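D-glycero-D-manno-heptose 1-phosphate kinase (Bacteroides thetaiotaomicron, PDB 3K85) probably transfers a phosphate from ATP to a heptose 1-phosphate, acting as a GHMP-type sugar kinase. Local coordinates at residues 52-57 and 63-68; 78-83 and 152-157; 285-290 and 316-321. All coordinates share one frame; numbering follows the deposited sequence.

Contact 1 (52-57 and 63-68); sequences RIEINA and CKSYLS
Ile53 and Tyr66 face each other as a hydrogen-bonded pair in an antiparallel beta hairpin made by strands 52-57 and 62-67. Backbone bonds hold the two together. Ile53 N gives its hydrogen to Tyr66 O at 3.0 Å, lying in the carbonyl plane, whereas Tyr66 N reaches Ile53 O from above that carbonyl's plane. Further along, Ile55 N bonds to Lys64 O at 2.9 Å and is nearly straight (168° at the hydrogen); the return bond from Lys64 N to Ile55 O is weak. Cys63 CA adds a C-H...O contact to Ile55 O at 3.1 Å.

Apolar contacts line the face that carries Ile53, Ile55 and Tyr66. Ile53 CG2 rests on Tyr66 CB at 3.6 Å, while Ile55 CD1 meets Tyr66 CE2 obliquely at 4.1 Å. Beta-branched isoleucines suit a strand, and here their side chains pack on Leu72, Phe99, Ile101 and Ile81; tyrosine suits the hairpin's margin because its hydroxyl is hydrogen-bonded to Lys82 NZ.

The opposite face is more polar. Arg52 folds back over the neighbouring strand, its chain turned about the CB-CG bond (chi2 58°) and again about CG-CD, which lays the guanidinium beside Leu67. Leu67 CD2 sits 3.5 Å from Arg52 CZ, over the centre of one face of the flat group, with the two side chains running the same way; the face of the guanidinium thus takes an apolar neighbour. With an alanine in its place, Leu67 CD2 is likely to lose the flat group it packs on, and Tyr66 O the methylenes beside it. That carbonyl oxygen is met by the aliphatic part of the same side chain, Arg52 CD lying 3.1 Å from Tyr66 O.

Contact 2 (78-83 and 152-157); sequences ASLIKG and LGLSGG
Leu152 turns its CG away from its own carbonyl carbon (chi1 -62°) and sets CD1 anti to CA (chi2 170°), so that both methyls reach the first turn of helix 79-91. Leu80 answers with an unusual chi2 of 34°, which swings CD1 to the same place. The contact is a helix-to-loop packing in the N-terminal GHMP kinase domain: the start of one helix meets the chain leaving helix 137-151.

The two leucines cross at about a right angle, Leu80 CD1 meeting Leu152 CD1 at 3.9 Å. Leu154 CD1 comes up more loosely, 4.5 Å from Leu80 CD1. Leucine suits position 152, since its forked end offers two methyls, one to Leu80 and one to Ser79; Leu80 also touches Ser116 and Val120 of helix 115-131. Between Leu152 and Leu154 the chain turns at Gly153, whose positive phi is easily adopted by glycine.

Small residues on the helix let the loop come close. At Gly83 a beta carbon would press on Leu152 CD1. At Ser79 the short side chain leaves its CB 4.2 Å from Leu152 CD2, and that methyl lies equally far from Ser79 O.

Contact 3 (285-290 and 316-321); sequences TGAGAM and VRALNN
Ala287 and Ala318 turn their methyl groups toward each other, their CB atoms 4.4 Å apart. The two bonds from CA to CB run in nearly opposite senses but are not in line, so each methyl lies a little to one side of the other's axis. Ala287 belongs to the loop that leads into strand 291-294, and Ala318 to the last turns of helix 309-320; both lie in the C-terminal GHMP kinase domain, where this helix packs against the antiparallel sheet of strands 199-202, 303-306 and 291-294.

Leu319 approaches the same loop methyl from the next position along the helix. Its CG stands anti to the carbonyl carbon (chi1 -69°), beside the backbone N, which sends the forked end along the helix surface to Ala287. Only the CD2 branch comes within contact distance: Leu319 CD2 lies 4.2 Å from Ala287 CB, which meets the flank of that methyl and not its outer tip. The other branch, Leu319 CD1, stays 5.7 Å from Ala287 CB. The loop methyl touches both Ala318 CB and Leu319 CD2, the two lying in directions about a right angle apart.

Residue size explains the choice at each place. Alanine on both sides allows the loop backbone to approach the helix, the Ala287 and Ala318 CA atoms being 7.0 Å apart. Leucine can span the larger interval toward the sheet, and Leu319 is buried, packing also on Phe305, Tyr202, Val326 and Ala284. The loop is tied to the same sheet by backbone bonding of Met290, a selenomethionine, to Val306.

No hydrogen bond crosses between the segments. Three aliphatic groups make the whole join, so it probably rests on modest van der Waals and hydrophobic contact, without directional polar bonds.

From the N terminus, contact 1 comes first and closes the short turn of a hairpin at the margin of the large mixed sheet. The chain then enters helix 79-91, where contact 2 opens; it closes a loop of 68 residues that takes in strand 99-105 and two further helices. Contact 3 follows, closing 25 residues in the C-terminal domain. All three are in series, and none nests in or crosses another. Contacts 1 and 2 touch through packing of Ile55 CG2 on Ile81 CD1 (3.8 Å), which joins sheet to helix. Contact 3 stands apart, its centre about 35 Å from that of contact 2, across the chain's centre.

Contact 1 (52-57 and 63-68)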
ATOM      1  N   ARG A  52      33.352  -7.896 -28.210  1.00 55.55           N
ATOM      2  CA  ARG A  52      33.075  -6.469 -28.337  1.00 55.49           C
ATOM      3  C   ARG A  52      31.900  -6.069 -27.438  1.00 53.92           C
ATOM      4  O   ARG A  52      31.227  -6.918 -26.852  1.00 52.14           O
ATOM      5  CB  ARG A  52      32.751  -6.137 -29.803  1.00 58.14           C
ATOM      6  CG  ARG A  52      33.345  -4.828 -30.331  1.00 62.30           C
ATOM      7  CD  ARG A  52      34.872  -4.807 -30.202  1.00 66.32           C
ATOM      8  NE  ARG A  52      35.554  -4.194 -31.345  1.00 68.22           N
ATOM      9  CZ  ARG A  52      35.384  -2.939 -31.759  1.00 69.53           C
ATOM     10  NH1 ARG A  52      34.544  -2.126 -31.132  1.00 68.61           N
ATOM     11  NH2 ARG A  52      36.059  -2.495 -32.811  1.00 70.98           N
ATOM     12  N   ILE A  53      31.676  -4.770 -27.314  1.00 52.32           N
ATOM     13  CA  ILE A  53      30.571  -4.256 -26.523  1.00 50.86           C
ATOM     14  C   ILE A  53      29.957  -3.139 -27.343  1.00 49.26           C
ATOM     15  O   ILE A  53      30.501  -2.042 -27.446  1.00 47.24           O
ATOM     16  CB  ILE A  53      31.033  -3.717 -25.162  1.00 52.06           C
ATOM     17  CG1 ILE A  53      29.920  -2.872 -24.542  1.00 52.54           C
ATOM     18  CG2 ILE A  53      32.315  -2.925 -25.322  1.00 55.47           C
ATOM     19  CD1 ILE A  53      30.287  -2.253 -23.217  1.00 56.08           C
ATOM     20  N   GLU A  54      28.810  -3.445 -27.933  1.00 48.52           N
ATOM     21  CA  GLU A  54      28.104  -2.513 -28.791  1.00 48.06           C
ATOM     22  C   GLU A  54      26.994  -1.760 -28.076  1.00 46.56           C
ATOM     23  O   GLU A  54      26.115  -2.363 -27.463  1.00 47.33           O
ATOM     24  CB  GLU A  54      27.538  -3.283 -29.979  1.00 49.48           C
ATOM     25  CG  GLU A  54      28.571  -4.185 -30.633  1.00 52.30           C
ATOM     26  CD  GLU A  54      27.995  -5.017 -31.762  1.00 56.24           C
ATOM     27  OE1 GLU A  54      27.452  -4.420 -32.722  1.00 57.21           O
ATOM     28  OE2 GLU A  54      28.089  -6.266 -31.691  1.00 55.79           O
ATOM     29  N   ILE A  55      27.037  -0.437 -28.174  1.00 43.99           N
ATOM     30  CA  ILE A  55      26.047   0.429 -27.548  1.00 40.80           C
ATOM     31  C   ILE A  55      25.169   1.195 -28.550  1.00 41.69           C
ATOM     32  O   ILE A  55      25.665   1.961 -29.377  1.00 42.66           O
ATOM     33  CB  ILE A  55      26.745   1.434 -26.617  1.00 36.74           C
ATOM     34  CG1 ILE A  55      27.345   0.679 -25.426  1.00 35.01           C
ATOM     35  CG2 ILE A  55      25.772   2.514 -26.178  1.00 34.10           C
ATOM     36  CD1 ILE A  55      28.212   1.534 -24.525  1.00 33.74           C
ATOM     37  N   ASN A  56      23.861   0.975 -28.476  1.00 40.13           N
ATOM     38  CA  ASN A  56      22.924   1.664 -29.351  1.00 39.26           C
ATOM     39  C   ASN A  56      21.876   2.327 -28.454  1.00 39.93           C
ATOM     40  O   ASN A  56      20.798   1.780 -28.229  1.00 40.50           O
ATOM     41  CB  ASN A  56      22.282   0.670 -30.324  1.00 39.08           C
ATOM     42  CG  ASN A  56      21.306   1.335 -31.273  1.00 39.92           C
ATOM     43  OD1 ASN A  56      21.330   2.552 -31.448  1.00 39.11           O
ATOM     44  ND2 ASN A  56      20.444   0.540 -31.897  1.00 38.82           N
ATOM     45  N   ALA A  57      22.216   3.506 -27.933  1.00 39.40           N
ATOM     46  CA  ALA A  57      21.348   4.247 -27.032  1.00 37.98           C
ATOM     47  C   ALA A  57      20.680   5.469 -27.657  1.00 38.23           C
ATOM     48  O   ALA A  57      21.266   6.546 -27.729  1.00 37.44           O
ATOM     49  CB  ALA A  57      22.142   4.670 -25.807  1.00 38.86           C
ATOM     50  N   CYS A  63      25.883   5.659 -30.647  1.00 49.38           N
ATOM     51  CA  CYS A  63      25.903   4.371 -31.325  1.00 50.53           C
ATOM     52  C   CYS A  63      27.339   4.011 -31.666  1.00 51.02           C
ATOM     53  O   CYS A  63      27.785   4.220 -32.796  1.00 51.65           O
ATOM     54  CB  CYS A  63      25.074   4.421 -32.604  1.00 50.15           C
ATOM     55  SG  CYS A  63      24.977   2.821 -33.407  1.00 51.11           S
ATOM     56  N   LYS A  64      28.049   3.463 -30.684  1.00 51.41           N
ATOM     57  CA  LYS A  64      29.448   3.089 -30.856  1.00 51.78           C
ATOM     58  C   LYS A  64      29.789   1.693 -30.372  1.00 51.77           C
ATOM     59  O   LYS A  64      29.129   1.139 -29.497  1.00 53.21           O
ATOM     60  CB  LYS A  64      30.349   4.089 -30.133  1.00 50.77           C
ATOM     61  CG  LYS A  64      30.333   5.471 -30.736  1.00 52.17           C
ATOM     62  CD  LYS A  64      31.216   6.428 -29.952  1.00 53.69           C
ATOM     63  CE  LYS A  64      31.394   7.745 -30.698  1.00 53.61           C
ATOM     64  NZ  LYS A  64      30.086   8.384 -31.030  1.00 54.83           N
ATOM     65  N   SER A  65      30.839   1.136 -30.959  1.00 51.11           N
ATOM     66  CA  SER A  65      31.324  -0.183 -30.604  1.00 51.17           C
ATOM     67  C   SER A  65      32.619   0.076 -29.832  1.00 52.24           C
ATOM     68  O   SER A  65      33.337   1.025 -30.140  1.00 53.57           O
ATOM     69  CB  SER A  65      31.599  -0.985 -31.877  1.00 51.12           C
ATOM     70  OG  SER A  65      31.929  -2.329 -31.588  1.00 53.38           O
ATOM     71  N   TYR A  66      32.898  -0.741 -28.818  1.00 52.16           N
ATOM     72  CA  TYR A  66      34.110  -0.599 -28.005  1.00 50.25           C
ATOM     73  C   TYR A  66      34.716  -1.969 -27.760  1.00 51.25           C
ATOM     74  O   TYR A  66      34.020  -2.987 -27.790  1.00 50.09           O
ATOM     75  CB  TYR A  66      33.794   0.026 -26.650  1.00 48.89           C
ATOM     76  CG  TYR A  66      33.279   1.439 -26.697  1.00 49.75           C
ATOM     77  CD1 TYR A  66      34.152   2.524 -26.723  1.00 48.52           C
ATOM     78  CD2 TYR A  66      31.909   1.697 -26.694  1.00 50.05           C
ATOM     79  CE1 TYR A  66      33.672   3.834 -26.737  1.00 49.74           C
ATOM     80  CE2 TYR A  66      31.418   2.998 -26.709  1.00 50.07           C
ATOM     81  CZ  TYR A  66      32.301   4.062 -26.729  1.00 50.06           C
ATOM     82  OH  TYR A  66      31.804   5.348 -26.739  1.00 51.50           O
ATOM     83  N   LEU A  67      36.022  -1.992 -27.515  1.00 52.67           N
ATOM     84  CA  LEU A  67      36.714  -3.243 -27.249  1.00 54.25           C
ATOM     85  C   LEU A  67      36.309  -3.684 -25.837  1.00 54.40           C
ATOM     86  O   LEU A  67      36.379  -2.899 -24.887  1.00 52.52           O
ATOM     87  CB  LEU A  67      38.222  -3.017 -27.340  1.00 55.65           C
ATOM     88  CG  LEU A  67      38.616  -1.861 -28.268  1.00 57.37           C
ATOM     89  CD1 LEU A  67      40.128  -1.685 -28.246  1.00 57.81           C
ATOM     90  CD2 LEU A  67      38.124  -2.123 -29.687  1.00 58.46           C
ATOM     91  N   SER A  68      35.870  -4.931 -25.713  1.00 55.31           N
ATOM     92  CA  SER A  68      35.429  -5.482 -24.430  1.00 57.31           C
ATOM     93  C   SER A  68      36.472  -5.286 -23.324  1.00 58.78           C
ATOM     94  O   SER A  68      37.556  -5.868 -23.373  1.00 58.66           O
ATOM     95  CB  SER A  68      35.110  -6.970 -24.603  1.00 56.47           C
ATOM     96  OG  SER A  68      34.571  -7.533 -23.425  1.00 56.49           O
TER

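Contact 2 (78-83 and 152-157)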
ATOM      1  N   ALA A  78      27.028   7.876 -23.601  1.00 44.25           N
ATOM      2  CA  ALA A  78      26.437   6.684 -23.005  1.00 40.72           C
ATOM      3  C   ALA A  78      26.994   6.538 -21.594  1.00 38.32           C
ATOM      4  O   ALA A  78      27.397   5.455 -21.182  1.00 36.42           O
ATOM      5  CB  ALA A  78      26.773   5.453 -23.841  1.00 39.70           C
ATOM      6  N   SER A  79      27.024   7.647 -20.864  1.00 38.29           N
ATOM      7  CA  SER A  79      27.536   7.644 -19.500  1.00 38.51           C
ATOM      8  C   SER A  79      26.744   6.670 -18.625  1.00 38.50           C
ATOM      9  O   SER A  79      27.324   5.819 -17.938  1.00 37.75           O
ATOM     10  CB  SER A  79      27.457   9.054 -18.912  1.00 40.29           C
ATOM     11  OG  SER A  79      28.291   9.959 -19.620  1.00 42.26           O
ATOM     12  N   LEU A  80      25.418   6.798 -18.666  1.00 37.20           N
ATOM     13  CA  LEU A  80      24.527   5.945 -17.888  1.00 34.17           C
ATOM     14  C   LEU A  80      24.828   4.463 -18.055  1.00 34.80           C
ATOM     15  O   LEU A  80      24.953   3.734 -17.071  1.00 35.89           O
ATOM     16  CB  LEU A  80      23.083   6.236 -18.271  1.00 33.03           C
ATOM     17  CG  LEU A  80      22.365   7.330 -17.476  1.00 30.87           C
ATOM     18  CD1 LEU A  80      23.312   8.421 -17.074  1.00 30.61           C
ATOM     19  CD2 LEU A  80      21.230   7.870 -18.311  1.00 29.21           C
ATOM     20  N   ILE A  81      24.946   4.014 -19.298  1.00 33.95           N
ATOM     21  CA  ILE A  81      25.250   2.615 -19.575  1.00 34.20           C
ATOM     22  C   ILE A  81      26.639   2.262 -19.047  1.00 35.92           C
ATOM     23  O   ILE A  81      26.844   1.219 -18.415  1.00 34.97           O
ATOM     24  CB  ILE A  81      25.220   2.338 -21.082  1.00 32.66           C
ATOM     25  CG1 ILE A  81      23.779   2.406 -21.587  1.00 35.51           C
ATOM     26  CG2 ILE A  81      25.863   0.993 -21.389  1.00 32.61           C
ATOM     27  CD1 ILE A  81      23.655   2.136 -23.070  1.00 32.39           C
ATOM     28  N   LYS A  82      27.598   3.136 -19.326  1.00 37.45           N
ATOM     29  CA  LYS A  82      28.966   2.923 -18.877  1.00 38.55           C
ATOM     30  C   LYS A  82      29.033   2.911 -17.346  1.00 37.12           C
ATOM     31  O   LYS A  82      29.690   2.055 -16.751  1.00 35.77           O
ATOM     32  CB  LYS A  82      29.866   4.007 -19.478  1.00 40.02           C
ATOM     33  CG  LYS A  82      29.993   3.878 -20.998  1.00 43.74           C
ATOM     34  CD  LYS A  82      30.706   5.063 -21.629  1.00 46.02           C
ATOM     35  CE  LYS A  82      30.837   4.877 -23.134  1.00 47.28           C
ATOM     36  NZ  LYS A  82      31.463   6.064 -23.773  1.00 49.32           N
ATOM     37  N   GLY A  83      28.344   3.854 -16.711  1.00 37.04           N
ATOM     38  CA  GLY A  83      28.329   3.888 -15.256  1.00 39.49           C
ATOM     39  C   GLY A  83      27.807   2.578 -14.658  1.00 39.09           C
ATOM     40  O   GLY A  83      28.428   1.988 -13.766  1.00 38.51           O
ATOM     41  N   LEU A 152      28.841   9.430 -11.248  1.00 42.02           N
ATOM     42  CA  LEU A 152      28.707  10.319 -12.398  1.00 41.30           C
ATOM     43  C   LEU A 152      28.581  11.788 -12.003  1.00 41.84           C
ATOM     44  O   LEU A 152      28.437  12.656 -12.866  1.00 41.71           O
ATOM     45  CB  LEU A 152      27.495   9.894 -13.238  1.00 40.07           C
ATOM     46  CG  LEU A 152      27.557   8.491 -13.843  1.00 37.14           C
ATOM     47  CD1 LEU A 152      26.205   8.141 -14.423  1.00 38.62           C
ATOM     48  CD2 LEU A 152      28.626   8.426 -14.921  1.00 37.50           C
ATOM     49  N   GLY A 153      28.620  12.058 -10.701  1.00 42.38           N
ATOM     50  CA  GLY A 153      28.538  13.425 -10.211  1.00 43.93           C
ATOM     51  C   GLY A 153      27.219  14.162 -10.373  1.00 46.13           C
ATOM     52  O   GLY A 153      27.028  15.230  -9.781  1.00 45.45           O
ATOM     53  N   LEU A 154      26.310  13.606 -11.168  1.00 47.46           N
ATOM     54  CA  LEU A 154      25.004  14.219 -11.402  1.00 49.00           C
ATOM     55  C   LEU A 154      24.326  14.529 -10.071  1.00 49.21           C
ATOM     56  O   LEU A 154      24.353  13.710  -9.152  1.00 51.63           O
ATOM     57  CB  LEU A 154      24.136  13.266 -12.224  1.00 49.84           C
ATOM     58  CG  LEU A 154      24.809  12.816 -13.526  1.00 52.45           C
ATOM     59  CD1 LEU A 154      24.287  11.451 -13.948  1.00 52.80           C
ATOM     60  CD2 LEU A 154      24.575  13.863 -14.608  1.00 52.05           C
ATOM     61  N   SER A 155      23.721  15.708  -9.962  1.00 47.95           N
ATOM     62  CA  SER A 155      23.062  16.087  -8.721  1.00 48.92           C
ATOM     63  C   SER A 155      21.556  15.808  -8.764  1.00 48.53           C
ATOM     64  O   SER A 155      21.009  15.512  -9.825  1.00 49.24           O
ATOM     65  CB  SER A 155      23.320  17.571  -8.421  1.00 49.58           C
ATOM     66  OG  SER A 155      22.670  18.417  -9.356  1.00 50.85           O
ATOM     67  N   GLY A 156      20.898  15.893  -7.608  1.00 47.69           N
ATOM     68  CA  GLY A 156      19.465  15.648  -7.548  1.00 46.48           C
ATOM     69  C   GLY A 156      18.975  14.962  -6.281  1.00 45.41           C
ATOM     70  O   GLY A 156      19.772  14.624  -5.397  1.00 45.08           O
ATOM     71  N   GLY A 157      17.657  14.754  -6.203  1.00 43.55           N
ATOM     72  CA  GLY A 157      17.047  14.104  -5.052  1.00 39.61           C
ATOM     73  C   GLY A 157      17.122  12.583  -5.036  1.00 38.36           C
ATOM     74  O   GLY A 157      18.003  11.983  -5.649  1.00 35.09           O
TER

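Contact 3 (285-290 and 316-321)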
ATOM      1  N   THR A 285      -1.016  28.061 -17.832  1.00 70.00           N
ATOM      2  CA  THR A 285      -1.910  28.235 -16.688  1.00 69.03           C
ATOM      3  C   THR A 285      -3.008  29.253 -17.008  1.00 68.65           C
ATOM      4  O   THR A 285      -4.027  29.315 -16.319  1.00 68.77           O
ATOM      5  CB  THR A 285      -1.129  28.670 -15.412  1.00 69.04           C
ATOM      6  OG1 THR A 285      -0.149  27.675 -15.083  1.00 68.95           O
ATOM      7  CG2 THR A 285      -2.074  28.830 -14.222  1.00 68.19           C
ATOM      8  N   GLY A 286      -2.797  30.038 -18.066  1.00 68.74           N
ATOM      9  CA  GLY A 286      -3.783  31.026 -18.476  1.00 68.06           C
ATOM     10  C   GLY A 286      -5.132  30.380 -18.744  1.00 68.37           C
ATOM     11  O   GLY A 286      -6.177  30.968 -18.459  1.00 68.45           O
ATOM     12  N   ALA A 287      -5.107  29.169 -19.299  1.00 68.15           N
ATOM     13  CA  ALA A 287      -6.326  28.417 -19.588  1.00 67.83           C
ATOM     14  C   ALA A 287      -6.851  27.782 -18.293  1.00 68.29           C
ATOM     15  O   ALA A 287      -6.316  26.776 -17.821  1.00 67.59           O
ATOM     16  CB  ALA A 287      -6.036  27.342 -20.621  1.00 67.15           C
ATOM     17  N   GLY A 288      -7.900  28.380 -17.732  1.00 68.27           N
ATOM     18  CA  GLY A 288      -8.485  27.898 -16.494  1.00 68.90           C
ATOM     19  C   GLY A 288      -8.691  26.398 -16.311  1.00 70.35           C
ATOM     20  O   GLY A 288      -9.025  25.663 -17.245  1.00 70.92           O
ATOM     21  N   ALA A 289      -8.485  25.960 -15.070  1.00 69.53           N
ATOM     22  CA  ALA A 289      -8.646  24.571 -14.636  1.00 67.33           C
ATOM     23  C   ALA A 289      -8.822  24.726 -13.130  1.00 66.31           C
ATOM     24  O   ALA A 289      -9.288  25.772 -12.677  1.00 66.69           O
ATOM     25  CB  ALA A 289      -7.396  23.763 -14.946  1.00 66.96           C
HETATM   26  N   MSE A 290      -8.457  23.723 -12.343  1.00 64.79           N
HETATM   27  CA  MSE A 290      -8.607  23.863 -10.897  1.00 63.79           C
HETATM   28  C   MSE A 290      -7.303  24.242 -10.221  1.00 61.37           C
HETATM   29  O   MSE A 290      -7.299  24.937  -9.204  1.00 60.67           O
HETATM   30  CB  MSE A 290      -9.131  22.579 -10.267  1.00 66.94           C
HETATM   31  CG  MSE A 290     -10.599  22.335 -10.485  1.00 71.40           C
HETATM   32 SE   MSE A 290     -11.205  20.985  -9.262  1.00 78.85          SE
HETATM   33  CE  MSE A 290     -10.674  19.412 -10.259  1.00 77.71           C
ATOM     34  N   VAL A 316      -7.782  20.234 -22.305  1.00 42.51           N
ATOM     35  CA  VAL A 316      -6.858  19.598 -23.230  1.00 43.34           C
ATOM     36  C   VAL A 316      -6.879  20.225 -24.611  1.00 45.04           C
ATOM     37  O   VAL A 316      -5.831  20.397 -25.223  1.00 46.03           O
ATOM     38  CB  VAL A 316      -7.140  18.086 -23.359  1.00 43.93           C
ATOM     39  CG1 VAL A 316      -6.446  17.521 -24.589  1.00 42.99           C
ATOM     40  CG2 VAL A 316      -6.627  17.366 -22.123  1.00 43.50           C
ATOM     41  N   ARG A 317      -8.062  20.570 -25.107  1.00 46.63           N
ATOM     42  CA  ARG A 317      -8.161  21.171 -26.436  1.00 48.85           C
ATOM     43  C   ARG A 317      -7.520  22.554 -26.515  1.00 50.24           C
ATOM     44  O   ARG A 317      -6.821  22.873 -27.480  1.00 49.45           O
ATOM     45  CB  ARG A 317      -9.624  21.258 -26.879  1.00 48.13           C
ATOM     46  CG  ARG A 317     -10.136  19.984 -27.520  1.00 48.00           C
ATOM     47  CD  ARG A 317     -11.601  20.100 -27.890  1.00 49.39           C
ATOM     48  NE  ARG A 317     -12.043  18.984 -28.724  1.00 49.21           N
ATOM     49  CZ  ARG A 317     -13.273  18.860 -29.211  1.00 48.26           C
ATOM     50  NH1 ARG A 317     -14.185  19.786 -28.945  1.00 50.31           N
ATOM     51  NH2 ARG A 317     -13.590  17.814 -29.960  1.00 48.58           N
ATOM     52  N   ALA A 318      -7.764  23.366 -25.493  1.00 51.34           N
ATOM     53  CA  ALA A 318      -7.225  24.714 -25.434  1.00 51.48           C
ATOM     54  C   ALA A 318      -5.705  24.690 -25.393  1.00 53.10           C
ATOM     55  O   ALA A 318      -5.053  25.354 -26.200  1.00 53.04           O
ATOM     56  CB  ALA A 318      -7.770  25.431 -24.216  1.00 50.85           C
ATOM     57  N   LEU A 319      -5.143  23.921 -24.460  1.00 54.18           N
ATOM     58  CA  LEU A 319      -3.692  23.829 -24.327  1.00 56.21           C
ATOM     59  C   LEU A 319      -3.002  23.330 -25.598  1.00 59.01           C
ATOM     60  O   LEU A 319      -1.962  23.868 -25.988  1.00 58.60           O
ATOM     61  CB  LEU A 319      -3.307  22.929 -23.143  1.00 53.78           C
ATOM     62  CG  LEU A 319      -3.610  23.428 -21.722  1.00 53.48           C
ATOM     63  CD1 LEU A 319      -3.166  22.387 -20.705  1.00 50.91           C
ATOM     64  CD2 LEU A 319      -2.898  24.749 -21.465  1.00 52.21           C
ATOM     65  N   ASN A 320      -3.566  22.310 -26.245  1.00 61.78           N
ATOM     66  CA  ASN A 320      -2.963  21.779 -27.467  1.00 65.55           C
ATOM     67  C   ASN A 320      -2.946  22.844 -28.557  1.00 66.93           C
ATOM     68  O   ASN A 320      -2.199  22.736 -29.534  1.00 67.14           O
ATOM     69  CB  ASN A 320      -3.712  20.539 -27.966  1.00 67.40           C
ATOM     70  CG  ASN A 320      -3.348  19.282 -27.191  1.00 69.14           C
ATOM     71  OD1 ASN A 320      -3.692  19.139 -26.022  1.00 72.08           O
ATOM     72  ND2 ASN A 320      -2.642  18.367 -27.842  1.00 69.80           N
ATOM     73  N   ASN A 321      -3.777  23.869 -28.388  1.00 68.27           N
ATOM     74  CA  ASN A 321      -3.830  24.964 -29.344  1.00 70.40           C
ATOM     75  C   ASN A 321      -2.701  25.938 -29.052  1.00 71.43           C
ATOM     76  O   ASN A 321      -2.576  26.973 -29.704  1.00 72.39           O
ATOM     77  CB  ASN A 321      -5.175  25.698 -29.280  1.00 70.97           C
ATOM     78  CG  ASN A 321      -6.201  25.119 -30.242  1.00 71.23           C
ATOM     79  OD1 ASN A 321      -5.884  24.807 -31.393  1.00 70.63           O
ATOM     80  ND2 ASN A 321      -7.441  24.987 -29.778  1.00 71.70           N
TER